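Local coordinates for protein aspergillopepsin II heavy chain (Aspergillus niger var. macrosporus, PDB 1Y43) that forms the larger part of a two-chain acid endopeptidase of the peptidase G1 (glutamic peptidase) family, which probably cleaves proteins at low pH, at residues A21-F29 / S62-T70. Numbering follows the deposited sequence.
Sequences AILQTGVDF and SIKVTVEAT. With SO4 (sulfate ion), chain G.
Leu23 and Val67 lie flank to flank and slip past each other in opposite directions, Leu23 CG 3.7 Å from Val67 CB. Leu23 sends CD2 on past the valine to the backbone of the facing strand, 3.5 Å from Glu68 O. Val67 replies with CG1, which reaches across between Leu23 and Thr25, resting 3.9 Å from Gln24 CA. Thr25 is split by its torsion: OG1 stands anti to the backbone N (chi1 -163°) and is hydrogen-bonded to Trp41 O in the neighbouring strand 35-45, while CG2 presses on strand 62-69. Thr25 CG2 settles between two valines, 4.0 Å from Val65 CB and about as close to Val67 CG1. Beside it Val65 CG1 approaches Gly26 CA, 4.3 Å away. Farther along, the packing thins to Val27 CG2 and Ile63 CG2, 4.4 Å apart. Lys64 belongs to the other face of its strand; its extended chain carries NZ to a sulfate ion, probably from the crystallisation liquor, with a hydrogen bond of 3.0 Å to sulfate O2. The two strands run nearly antiparallel (167°) yet lie in different sheets, and the contacts between them are mostly apolar: strand 22-29 is hydrogen-bonded along its edges to strands 4-13 and 35-45, whereas strand 62-69 pairs with strand 74-81 and, at its other edge, with a strand of the other protein chain. Such face-to-face packing of two sheets across a buried aliphatic layer is characteristic of a beta-sandwich, here that of the peptidase G1 fold, which resembles the concanavalin-like proteins.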
# COMPACT_ATOMS: atom_id res chain seq x y z
N ALA B 21 11.33 4.12 -9.64
CA ALA B 21 10.01 4.68 -9.37
C ALA B 21 9.10 3.71 -8.65
O ALA B 21 9.40 2.51 -8.56
CB ALA B 21 9.34 5.10 -10.67
N ILE B 22 8.02 4.26 -8.12
CA ILE B 22 6.97 3.50 -7.46
C ILE B 22 5.68 4.24 -7.71
O ILE B 22 5.59 5.44 -7.45
CB ILE B 22 7.09 3.41 -5.92
CG1 ILE B 22 8.50 3.05 -5.47
CG2 ILE B 22 6.09 2.36 -5.41
CD1 ILE B 22 8.63 2.88 -3.97
N LEU B 23 4.71 3.55 -8.30
CA LEU B 23 3.38 4.13 -8.53
C LEU B 23 2.56 3.47 -7.41
O LEU B 23 2.37 2.24 -7.41
CB LEU B 23 2.84 3.74 -9.91
CG LEU B 23 1.34 3.95 -10.15
CD1 LEU B 23 0.90 5.39 -9.84
CD2 LEU B 23 1.00 3.59 -11.58
N GLN B 24 2.05 4.27 -6.47
CA GLN B 24 1.34 3.71 -5.34
C GLN B 24 0.23 4.61 -4.83
O GLN B 24 0.22 5.82 -5.08
CB GLN B 24 2.32 3.47 -4.19
CG GLN B 24 3.15 4.71 -3.90
CD GLN B 24 4.26 4.50 -2.87
OE1 GLN B 24 4.27 3.53 -2.11
NE2 GLN B 24 5.14 5.46 -2.84
N THR B 25 -0.74 4.01 -4.17
CA THR B 25 -1.86 4.75 -3.61
C THR B 25 -2.36 3.98 -2.41
O THR B 25 -2.33 2.74 -2.39
CB THR B 25 -2.98 5.00 -4.65
OG1 THR B 25 -3.84 6.04 -4.18
CG2 THR B 25 -3.82 3.73 -4.88
N GLY B 26 -2.79 4.70 -1.38
CA GLY B 26 -3.26 4.03 -0.19
C GLY B 26 -3.84 4.95 0.86
O GLY B 26 -4.20 6.09 0.59
N VAL B 27 -3.86 4.44 2.09
CA VAL B 27 -4.44 5.14 3.22
C VAL B 27 -3.52 5.08 4.43
O VAL B 27 -2.86 4.06 4.65
CB VAL B 27 -5.77 4.46 3.61
CG1 VAL B 27 -6.32 5.05 4.89
CG2 VAL B 27 -6.78 4.58 2.47
N ASP B 28 -3.42 6.19 5.15
CA ASP B 28 -2.63 6.26 6.39
C ASP B 28 -3.61 6.20 7.55
O ASP B 28 -4.73 6.72 7.45
CB ASP B 28 -1.90 7.60 6.52
CG ASP B 28 -0.64 7.69 5.69
OD1 ASP B 28 -0.23 6.70 5.08
OD2 ASP B 28 -0.04 8.78 5.65
N PHE B 29 -3.23 5.52 8.62
CA PHE B 29 -4.07 5.48 9.83
C PHE B 29 -3.18 5.85 10.99
O PHE B 29 -2.13 5.24 11.18
CB PHE B 29 -4.74 4.12 10.11
CG PHE B 29 -4.28 3.00 9.24
CD1 PHE B 29 -4.88 2.78 8.00
CD2 PHE B 29 -3.28 2.12 9.67
CE1 PHE B 29 -4.50 1.70 7.20
CE2 PHE B 29 -2.89 1.04 8.88
CZ PHE B 29 -3.50 0.83 7.65
N SER B 62 -14.92 0.10 3.82
CA SER B 62 -14.34 -0.79 2.83
C SER B 62 -13.75 0.07 1.74
O SER B 62 -14.46 0.89 1.12
CB SER B 62 -15.42 -1.68 2.24
OG SER B 62 -15.76 -2.70 3.16
N ILE B 63 -12.46 -0.10 1.52
CA ILE B 63 -11.74 0.68 0.54
C ILE B 63 -11.20 -0.20 -0.58
O ILE B 63 -10.77 -1.32 -0.32
CB ILE B 63 -10.53 1.37 1.21
CG1 ILE B 63 -10.99 2.23 2.39
CG2 ILE B 63 -9.74 2.19 0.21
CD1 ILE B 63 -12.01 3.30 2.07
N LYS B 64 -11.29 0.28 -1.82
CA LYS B 64 -10.71 -0.45 -2.94
C LYS B 64 -9.67 0.48 -3.56
O LYS B 64 -9.98 1.63 -3.89
CB LYS B 64 -11.77 -0.82 -3.99
CG LYS B 64 -11.21 -1.59 -5.17
CD LYS B 64 -12.30 -2.05 -6.10
CE LYS B 64 -11.75 -2.75 -7.34
NZ LYS B 64 -12.83 -2.99 -8.34
N VAL B 65 -8.43 0.02 -3.62
CA VAL B 65 -7.36 0.82 -4.20
C VAL B 65 -6.83 0.17 -5.47
O VAL B 65 -6.66 -1.05 -5.54
CB VAL B 65 -6.18 1.03 -3.20
CG1 VAL B 65 -6.57 2.03 -2.13
CG2 VAL B 65 -5.74 -0.30 -2.58
N THR B 66 -6.50 1.01 -6.45
CA THR B 66 -6.02 0.53 -7.74
C THR B 66 -4.99 1.47 -8.36
O THR B 66 -5.18 2.69 -8.33
CB THR B 66 -7.19 0.46 -8.75
OG1 THR B 66 -8.23 -0.38 -8.23
CG2 THR B 66 -6.74 -0.04 -10.11
N VAL B 67 -3.90 0.91 -8.87
CA VAL B 67 -2.92 1.70 -9.63
C VAL B 67 -2.87 1.03 -11.01
O VAL B 67 -2.98 -0.19 -11.13
CB VAL B 67 -1.49 1.78 -9.03
CG1 VAL B 67 -1.48 2.63 -7.77
CG2 VAL B 67 -0.90 0.41 -8.79
N GLU B 68 -2.76 1.84 -12.05
CA GLU B 68 -2.69 1.36 -13.42
C GLU B 68 -1.63 2.16 -14.15
O GLU B 68 -1.54 3.38 -13.99
CB GLU B 68 -4.04 1.57 -14.11
CG GLU B 68 -5.20 0.72 -13.57
CD GLU B 68 -6.54 1.04 -14.24
OE1 GLU B 68 -6.55 1.80 -15.25
OE2 GLU B 68 -7.60 0.53 -13.77
N ALA B 69 -0.82 1.48 -14.96
CA ALA B 69 0.23 2.13 -15.74
C ALA B 69 -0.15 2.03 -17.20
O ALA B 69 -0.36 0.93 -17.71
CB ALA B 69 1.56 1.43 -15.51
N THR B 70 -0.26 3.17 -17.88
CA THR B 70 -0.58 3.18 -19.30
C THR B 70 0.70 3.17 -20.15
O THR B 70 0.68 2.94 -21.36
CB THR B 70 -1.51 4.36 -19.67
OG1 THR B 70 -0.96 5.58 -19.16
CG2 THR B 70 -2.90 4.15 -19.07
S SO4 G . -15.73 -0.90 -8.84
O1 SO4 G . -16.63 0.22 -8.35
O2 SO4 G . -15.63 -1.95 -7.76
O3 SO4 G . -16.30 -1.51 -10.10
O4 SO4 G . -14.35 -0.34 -9.12